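Local coordinates for protein putative peptidyl-arginine deiminase (Chlorobium tepidum, PDB 1XKN) that probably acts as a deiminase, hydrolysing the guanidinium group of agmatine or of arginine in a protein chain, at residues Q46-E51 with A292-L297; K186-E190 with K201-L205. Numbering follows the deposited sequence.

Interaction 1 (Q46-E51 with A292-L297); sequences QLSRSE and ANTVVL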
ATOM      1  N   GLN A  46      -9.365 -13.260   4.098  1.00  4.76           N
ATOM      2  CA  GLN A  46     -10.127 -12.524   3.095  1.00  5.70           C
ATOM      3  C   GLN A  46      -9.382 -12.530   1.762  1.00  4.96           C
ATOM      4  O   GLN A  46      -9.986 -12.721   0.709  1.00  5.81           O
ATOM      5  CB  GLN A  46     -10.379 -11.081   3.551  1.00  6.36           C
ATOM      6  CG  GLN A  46     -11.446 -10.935   4.624  1.00  7.91           C
ATOM      7  CD  GLN A  46     -12.776 -11.557   4.225  1.00  8.38           C
ATOM      8  OE1 GLN A  46     -13.188 -11.478   3.071  1.00 10.77           O
ATOM      9  NE2 GLN A  46     -13.457 -12.167   5.187  1.00 13.97           N
ATOM     10  N   LEU A  47      -8.069 -12.327   1.803  1.00  4.73           N
ATOM     11  CA  LEU A  47      -7.285 -12.325   0.577  1.00  4.64           C
ATOM     12  C   LEU A  47      -7.287 -13.688  -0.105  1.00  4.81           C
ATOM     13  O   LEU A  47      -7.317 -13.770  -1.336  1.00  5.53           O
ATOM     14  CB  LEU A  47      -5.843 -11.904   0.860  1.00  4.96           C
ATOM     15  CG  LEU A  47      -5.638 -10.444   1.264  1.00  3.38           C
ATOM     16  CD1 LEU A  47      -4.206 -10.245   1.724  1.00  6.74           C
ATOM     17  CD2 LEU A  47      -5.964  -9.528   0.096  1.00  5.79           C
ATOM     18  N   SER A  48      -7.262 -14.756   0.689  1.00  3.42           N
ATOM     19  CA  SER A  48      -7.241 -16.104   0.123  1.00  3.26           C
ATOM     20  C   SER A  48      -8.536 -16.455  -0.608  1.00  4.68           C
ATOM     21  O   SER A  48      -8.579 -17.418  -1.368  1.00  4.99           O
ATOM     22  CB  SER A  48      -6.944 -17.151   1.211  1.00  3.08           C
ATOM     23  OG  SER A  48      -8.016 -17.303   2.122  1.00  4.78           O
ATOM     24  N   ARG A  49      -9.586 -15.675  -0.381  1.00  5.23           N
ATOM     25  CA  ARG A  49     -10.857 -15.913  -1.054  1.00  5.99           C
ATOM     26  C   ARG A  49     -10.746 -15.409  -2.489  1.00  6.05           C
ATOM     27  O   ARG A  49     -11.458 -15.866  -3.386  1.00  5.83           O
ATOM     28  CB  ARG A  49     -11.982 -15.150  -0.352  1.00  7.29           C
ATOM     29  CG  ARG A  49     -12.267 -15.595   1.069  1.00  7.08           C
ATOM     30  CD  ARG A  49     -13.352 -14.721   1.673  1.00 10.21           C
ATOM     31  NE  ARG A  49     -14.581 -14.782   0.884  1.00 11.51           N
ATOM     32  CZ  ARG A  49     -15.401 -13.754   0.695  1.00 12.60           C
ATOM     33  NH1 ARG A  49     -15.124 -12.575   1.237  1.00 14.69           N
ATOM     34  NH2 ARG A  49     -16.500 -13.902  -0.035  1.00 12.83           N
ATOM     35  N   SER A  50      -9.822 -14.475  -2.692  1.00  5.24           N
ATOM     36  CA  SER A  50      -9.619 -13.831  -3.981  1.00  5.87           C
ATOM     37  C   SER A  50      -8.437 -14.307  -4.817  1.00  5.21           C
ATOM     38  O   SER A  50      -8.547 -14.454  -6.036  1.00  5.26           O
ATOM     39  CB  SER A  50      -9.478 -12.321  -3.750  1.00  5.51           C
ATOM     40  OG  SER A  50      -9.065 -11.645  -4.921  1.00  5.78           O
ATOM     41  N   GLU A  51      -7.307 -14.550  -4.163  1.00  4.17           N
ATOM     42  CA  GLU A  51      -6.112 -14.940  -4.891  1.00  4.51           C
ATOM     43  C   GLU A  51      -5.078 -15.575  -3.972  1.00  5.30           C
ATOM     44  O   GLU A  51      -5.320 -15.772  -2.777  1.00  5.05           O
ATOM     45  CB  GLU A  51      -5.513 -13.691  -5.554  1.00  6.44           C
ATOM     46  CG  GLU A  51      -4.989 -12.655  -4.540  1.00  5.64           C
ATOM     47  CD  GLU A  51      -5.295 -11.213  -4.917  1.00  7.06           C
ATOM     48  OE1 GLU A  51      -4.398 -10.352  -4.770  1.00  5.07           O
ATOM     49  OE2 GLU A  51      -6.438 -10.925  -5.337  1.00  6.31           O
ATOM     50  N   ALA A 292      -8.073  -5.952  -4.119  1.00  4.06           N
ATOM     51  CA  ALA A 292      -7.672  -7.314  -4.476  1.00  4.85           C
ATOM     52  C   ALA A 292      -8.464  -7.696  -5.725  1.00  4.64           C
ATOM     53  O   ALA A 292      -9.266  -6.899  -6.208  1.00  5.13           O
ATOM     54  CB  ALA A 292      -7.979  -8.274  -3.332  1.00  4.66           C
ATOM     55  N   ASN A 293      -8.264  -8.903  -6.245  1.00  5.04           N
ATOM     56  CA  ASN A 293      -8.977  -9.313  -7.451  1.00  3.11           C
ATOM     57  C   ASN A 293     -10.497  -9.342  -7.324  1.00  3.71           C
ATOM     58  O   ASN A 293     -11.202  -8.784  -8.162  1.00  5.96           O
ATOM     59  CB  ASN A 293      -8.487 -10.687  -7.929  1.00  3.44           C
ATOM     60  CG  ASN A 293      -7.090 -10.642  -8.517  1.00  4.18           C
ATOM     61  OD1 ASN A 293      -6.511  -9.570  -8.705  1.00  4.65           O
ATOM     62  ND2 ASN A 293      -6.543 -11.814  -8.822  1.00  4.77           N
ATOM     63  N   THR A 294     -11.007  -9.979  -6.276  1.00  3.12           N
ATOM     64  CA  THR A 294     -12.456 -10.086  -6.108  1.00  4.14           C
ATOM     65  C   THR A 294     -13.030  -9.282  -4.950  1.00  4.53           C
ATOM     66  O   THR A 294     -14.248  -9.228  -4.772  1.00  4.33           O
ATOM     67  CB  THR A 294     -12.878 -11.545  -5.890  1.00  4.60           C
ATOM     68  OG1 THR A 294     -12.387 -11.996  -4.623  1.00  6.88           O
ATOM     69  CG2 THR A 294     -12.315 -12.424  -6.982  1.00  6.80           C
ATOM     70  N   VAL A 295     -12.160  -8.666  -4.162  1.00  5.84           N
ATOM     71  CA  VAL A 295     -12.624  -7.901  -3.017  1.00  5.76           C
ATOM     72  C   VAL A 295     -11.772  -6.677  -2.756  1.00  5.65           C
ATOM     73  O   VAL A 295     -10.634  -6.579  -3.212  1.00  6.01           O
ATOM     74  CB  VAL A 295     -12.613  -8.761  -1.725  1.00  5.11           C
ATOM     75  CG1 VAL A 295     -13.563  -9.940  -1.866  1.00  9.77           C
ATOM     76  CG2 VAL A 295     -11.197  -9.259  -1.440  1.00  6.32           C
ATOM     77  N   VAL A 296     -12.353  -5.730  -2.031  1.00  4.08           N
ATOM     78  CA  VAL A 296     -11.648  -4.528  -1.631  1.00  3.89           C
ATOM     79  C   VAL A 296     -11.749  -4.586  -0.116  1.00  3.05           C
ATOM     80  O   VAL A 296     -12.845  -4.696   0.435  1.00  3.59           O
ATOM     81  CB  VAL A 296     -12.323  -3.252  -2.167  1.00  3.06           C
ATOM     82  CG1 VAL A 296     -11.558  -2.018  -1.685  1.00  4.01           C
ATOM     83  CG2 VAL A 296     -12.342  -3.286  -3.693  1.00  3.72           C
ATOM     84  N   LEU A 297     -10.600  -4.547   0.547  1.00  3.05           N
ATOM     85  CA  LEU A 297     -10.555  -4.630   1.998  1.00  2.95           C
ATOM     86  C   LEU A 297     -10.343  -3.248   2.588  1.00  2.92           C
ATOM     87  O   LEU A 297      -9.326  -2.604   2.346  1.00  3.23           O
ATOM     88  CB  LEU A 297      -9.437  -5.587   2.420  1.00  3.81           C
ATOM     89  CG  LEU A 297      -9.537  -6.971   1.755  1.00  4.12           C
ATOM     90  CD1 LEU A 297      -8.355  -7.829   2.174  1.00  6.77           C
ATOM     91  CD2 LEU A 297     -10.848  -7.639   2.137  1.00  6.11           C
TER
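Start at the tight turn of the hairpin formed by strands 290-291 and 295-300, where Ala-292 N bonds to Val-295 O. The amides of Asn-293 and Thr-294 need outside acceptors, and segment 46-51 supplies both. Thr-294 N donates to Ser-50 OG (2.9 Å), while Asn-293 N donates to Glu-51 OE2 (2.9 Å, nearly straight). Ser-50 OG in turn donates a hydrogen bond to Glu-51 OE2 (2.8 Å), so the hydroxyl both accepts and donates. The other carboxylate oxygen, Glu-51 OE1, is held by Thr-18 OG1 and His-15 ND1, and Asn-293 OD1 takes the amide of His-15; the site thus also ties in strand 15-21. On a more open side, Arg-49 NH1 reaches back to Gln-46 OE1 (2.9 Å), and its NH2 forms a salt bridge with Glu-321. Beneath the polar atoms Leu-47 CD2 lies 3.6 Å from Leu-297 CD1 and 4.2 Å from Ala-292 CB. Two ββαβ modules of the pentein fold, the propeller-like fold of guanidino-modifying enzymes, meet here. Buried Glu-51 takes two hydrogen bonds on each carboxylate oxygen; the one from Asn-293 N crosses to the other module, while Ser-50, Thr-18 and His-15 hold the carboxylate from its own side.

Interaction 2 (K186-E190 with K201-L205); sequences KAEIE and KVLWL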
ATOM      1  N   LYS A 186      13.654  17.813  -5.951  1.00  6.00           N
ATOM      2  CA  LYS A 186      12.417  17.451  -6.636  1.00  4.92           C
ATOM      3  C   LYS A 186      12.620  16.981  -8.078  1.00  6.09           C
ATOM      4  O   LYS A 186      12.034  15.985  -8.496  1.00  4.21           O
ATOM      5  CB  LYS A 186      11.449  18.637  -6.608  1.00  6.03           C
ATOM      6  CG  LYS A 186      10.064  18.329  -7.138  1.00  7.14           C
ATOM      7  CD  LYS A 186       9.136  19.518  -6.961  1.00 10.35           C
ATOM      8  CE  LYS A 186       7.733  19.191  -7.436  1.00 12.21           C
ATOM      9  NZ  LYS A 186       6.798  20.327  -7.203  1.00 15.06           N
ATOM     10  N   ALA A 187      13.446  17.694  -8.839  1.00  5.89           N
ATOM     11  CA  ALA A 187      13.692  17.324 -10.229  1.00  7.35           C
ATOM     12  C   ALA A 187      14.288  15.921 -10.343  1.00  7.10           C
ATOM     13  O   ALA A 187      13.843  15.111 -11.161  1.00  8.09           O
ATOM     14  CB  ALA A 187      14.615  18.341 -10.888  1.00  7.43           C
ATOM     15  N   GLU A 188      15.297  15.641  -9.522  1.00  7.30           N
ATOM     16  CA  GLU A 188      15.962  14.341  -9.525  1.00  7.22           C
ATOM     17  C   GLU A 188      15.000  13.223  -9.135  1.00  6.78           C
ATOM     18  O   GLU A 188      15.017  12.138  -9.727  1.00  6.09           O
ATOM     19  CB  GLU A 188      17.158  14.366  -8.566  1.00  8.53           C
ATOM     20  CG  GLU A 188      18.320  15.227  -9.066  1.00  9.78           C
ATOM     21  CD  GLU A 188      19.338  15.542  -7.984  1.00 12.34           C
ATOM     22  OE1 GLU A 188      18.961  16.187  -6.983  1.00 13.18           O
ATOM     23  OE2 GLU A 188      20.515  15.153  -8.135  1.00 15.99           O
ATOM     24  N   ILE A 189      14.162  13.487  -8.138  1.00  5.74           N
ATOM     25  CA  ILE A 189      13.190  12.501  -7.685  1.00  4.39           C
ATOM     26  C   ILE A 189      12.210  12.187  -8.811  1.00  5.00           C
ATOM     27  O   ILE A 189      11.949  11.018  -9.098  1.00  3.92           O
ATOM     28  CB  ILE A 189      12.457  13.009  -6.426  1.00  3.84           C
ATOM     29  CG1 ILE A 189      13.443  13.025  -5.258  1.00  5.74           C
ATOM     30  CG2 ILE A 189      11.259  12.117  -6.104  1.00  4.69           C
ATOM     31  CD1 ILE A 189      12.944  13.736  -4.020  1.00  6.78           C
ATOM     32  N   GLU A 190      11.678  13.217  -9.463  1.00  3.76           N
ATOM     33  CA  GLU A 190      10.756  12.975 -10.568  1.00  5.17           C
ATOM     34  C   GLU A 190      11.458  12.199 -11.679  1.00  5.43           C
ATOM     35  O   GLU A 190      10.870  11.307 -12.283  1.00  4.49           O
ATOM     36  CB  GLU A 190      10.202  14.286 -11.130  1.00  6.03           C
ATOM     37  CG  GLU A 190       9.070  14.862 -10.297  1.00  6.49           C
ATOM     38  CD  GLU A 190       8.242  15.878 -11.058  1.00  9.23           C
ATOM     39  OE1 GLU A 190       8.170  15.783 -12.304  1.00 11.66           O
ATOM     40  OE2 GLU A 190       7.634  16.752 -10.408  1.00  9.27           O
ATOM     41  N   LYS A 201       3.534  11.968 -15.597  1.00  4.58           N
ATOM     42  CA  LYS A 201       3.183  13.157 -14.833  1.00  4.95           C
ATOM     43  C   LYS A 201       3.058  12.847 -13.352  1.00  4.25           C
ATOM     44  O   LYS A 201       2.364  11.909 -12.960  1.00  4.88           O
ATOM     45  CB  LYS A 201       1.860  13.738 -15.350  1.00  4.51           C
ATOM     46  CG  LYS A 201       1.436  15.054 -14.692  1.00  4.30           C
ATOM     47  CD  LYS A 201       0.142  15.571 -15.308  1.00  5.19           C
ATOM     48  CE  LYS A 201      -0.256  16.928 -14.749  1.00  6.09           C
ATOM     49  NZ  LYS A 201      -1.534  17.413 -15.361  1.00  7.34           N
ATOM     50  N   VAL A 202       3.745  13.637 -12.536  1.00  3.69           N
ATOM     51  CA  VAL A 202       3.697  13.473 -11.095  1.00  3.34           C
ATOM     52  C   VAL A 202       2.802  14.552 -10.508  1.00  4.32           C
ATOM     53  O   VAL A 202       3.006  15.745 -10.747  1.00  4.17           O
ATOM     54  CB  VAL A 202       5.098  13.587 -10.458  1.00  3.38           C
ATOM     55  CG1 VAL A 202       5.002  13.395  -8.951  1.00  4.83           C
ATOM     56  CG2 VAL A 202       6.030  12.551 -11.068  1.00  5.99           C
ATOM     57  N   LEU A 203       1.803  14.122  -9.748  1.00  1.78           N
ATOM     58  CA  LEU A 203       0.860  15.036  -9.117  1.00  4.25           C
ATOM     59  C   LEU A 203       1.229  15.161  -7.645  1.00  4.05           C
ATOM     60  O   LEU A 203       1.056  14.217  -6.870  1.00  4.47           O
ATOM     61  CB  LEU A 203      -0.562  14.488  -9.255  1.00  4.91           C
ATOM     62  CG  LEU A 203      -1.074  14.223 -10.673  1.00  6.87           C
ATOM     63  CD1 LEU A 203      -2.396  13.482 -10.603  1.00  8.01           C
ATOM     64  CD2 LEU A 203      -1.232  15.538 -11.424  1.00  6.48           C
ATOM     65  N   TRP A 204       1.728  16.328  -7.260  1.00  3.92           N
ATOM     66  CA  TRP A 204       2.148  16.554  -5.883  1.00  4.79           C
ATOM     67  C   TRP A 204       1.111  17.161  -4.952  1.00  5.21           C
ATOM     68  O   TRP A 204       0.773  18.339  -5.075  1.00  6.79           O
ATOM     69  CB  TRP A 204       3.391  17.447  -5.845  1.00  3.95           C
ATOM     70  CG  TRP A 204       4.598  16.868  -6.495  1.00  4.71           C
ATOM     71  CD1 TRP A 204       4.918  16.901  -7.821  1.00  5.76           C
ATOM     72  CD2 TRP A 204       5.675  16.192  -5.837  1.00  4.19           C
ATOM     73  NE1 TRP A 204       6.136  16.290  -8.030  1.00  5.38           N
ATOM     74  CE2 TRP A 204       6.618  15.842  -6.828  1.00  5.22           C
ATOM     75  CE3 TRP A 204       5.933  15.843  -4.503  1.00  6.16           C
ATOM     76  CZ2 TRP A 204       7.803  15.166  -6.529  1.00  7.22           C
ATOM     77  CZ3 TRP A 204       7.113  15.169  -4.205  1.00  6.53           C
ATOM     78  CH2 TRP A 204       8.033  14.836  -5.217  1.00  6.76           C
ATOM     79  N   LEU A 205       0.615  16.357  -4.015  1.00  6.32           N
ATOM     80  CA  LEU A 205      -0.340  16.850  -3.028  1.00  4.27           C
ATOM     81  C   LEU A 205       0.492  17.446  -1.896  1.00  5.52           C
ATOM     82  O   LEU A 205       1.724  17.404  -1.944  1.00  5.36           O
ATOM     83  CB  LEU A 205      -1.219  15.715  -2.499  1.00  5.05           C
ATOM     84  CG  LEU A 205      -2.148  15.078  -3.539  1.00  4.07           C
ATOM     85  CD1 LEU A 205      -2.943  13.950  -2.886  1.00  7.43           C
ATOM     86  CD2 LEU A 205      -3.091  16.137  -4.097  1.00  6.77           C
TER
HETATM   87  O   HOH W   1       5.253  15.844 -13.685  1.00 11.86           O
HETATM   88  O   HOH W   2       5.192  17.512 -11.349  1.00 13.57           O
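A helix-on-strand contact at the protein surface, this one sits within a β-α-β crossover: strand 167-171, then helix 186-197, then strand 201-205, which pairs parallel to 167-171 at the edge of their small sheet. It belongs to one ββαβ module of the pentein fold. Trp-204 is the centrepiece, its indole reaching out from the strand to the first turn of the helix. The fully extended chain of Lys-186 lies over one ring face, with NZ 4.1 Å from the centroid of the five-membered ring, a cation-pi contact, and CE 3.5 Å from that centroid, a CH-pi contact. At the ring edge, Ile-189 CG2 meets Trp-204 CH2 at 4.3 Å, and Trp-204 NE1 donates to Glu-190 OE2 (2.8 Å). Glu-190 OE1 has a salt bridge to Arg-194, one turn further along the helix. Two waters extend the carboxylate to the strand backbone: one links Glu-190 OE1 (3.2 Å) to Val-202 N (2.9 Å), the other donates to Glu-190 OE2 (2.7 Å) and Val-202 O (2.9 Å).

The two contacts lie on opposite sides of the chain's centre, 32 Å apart between centres, and share no helix or strand. Both set a helix against a strand, but interaction 1 joins elements from two modules, 241 residues apart in sequence, whereas interaction 2 closes a crossover within one module, between neighbours in the chain. Place and chemistry go together. The partly buried interaction 1 spends a glutamate and a serine on backbone amides of a turn, with aliphatic packing alongside. Interaction 2, at the surface, relies on an aromatic ring with lysine over one face and glutamate at its edge, and lets water carry the carboxylate's reach to the strand backbone.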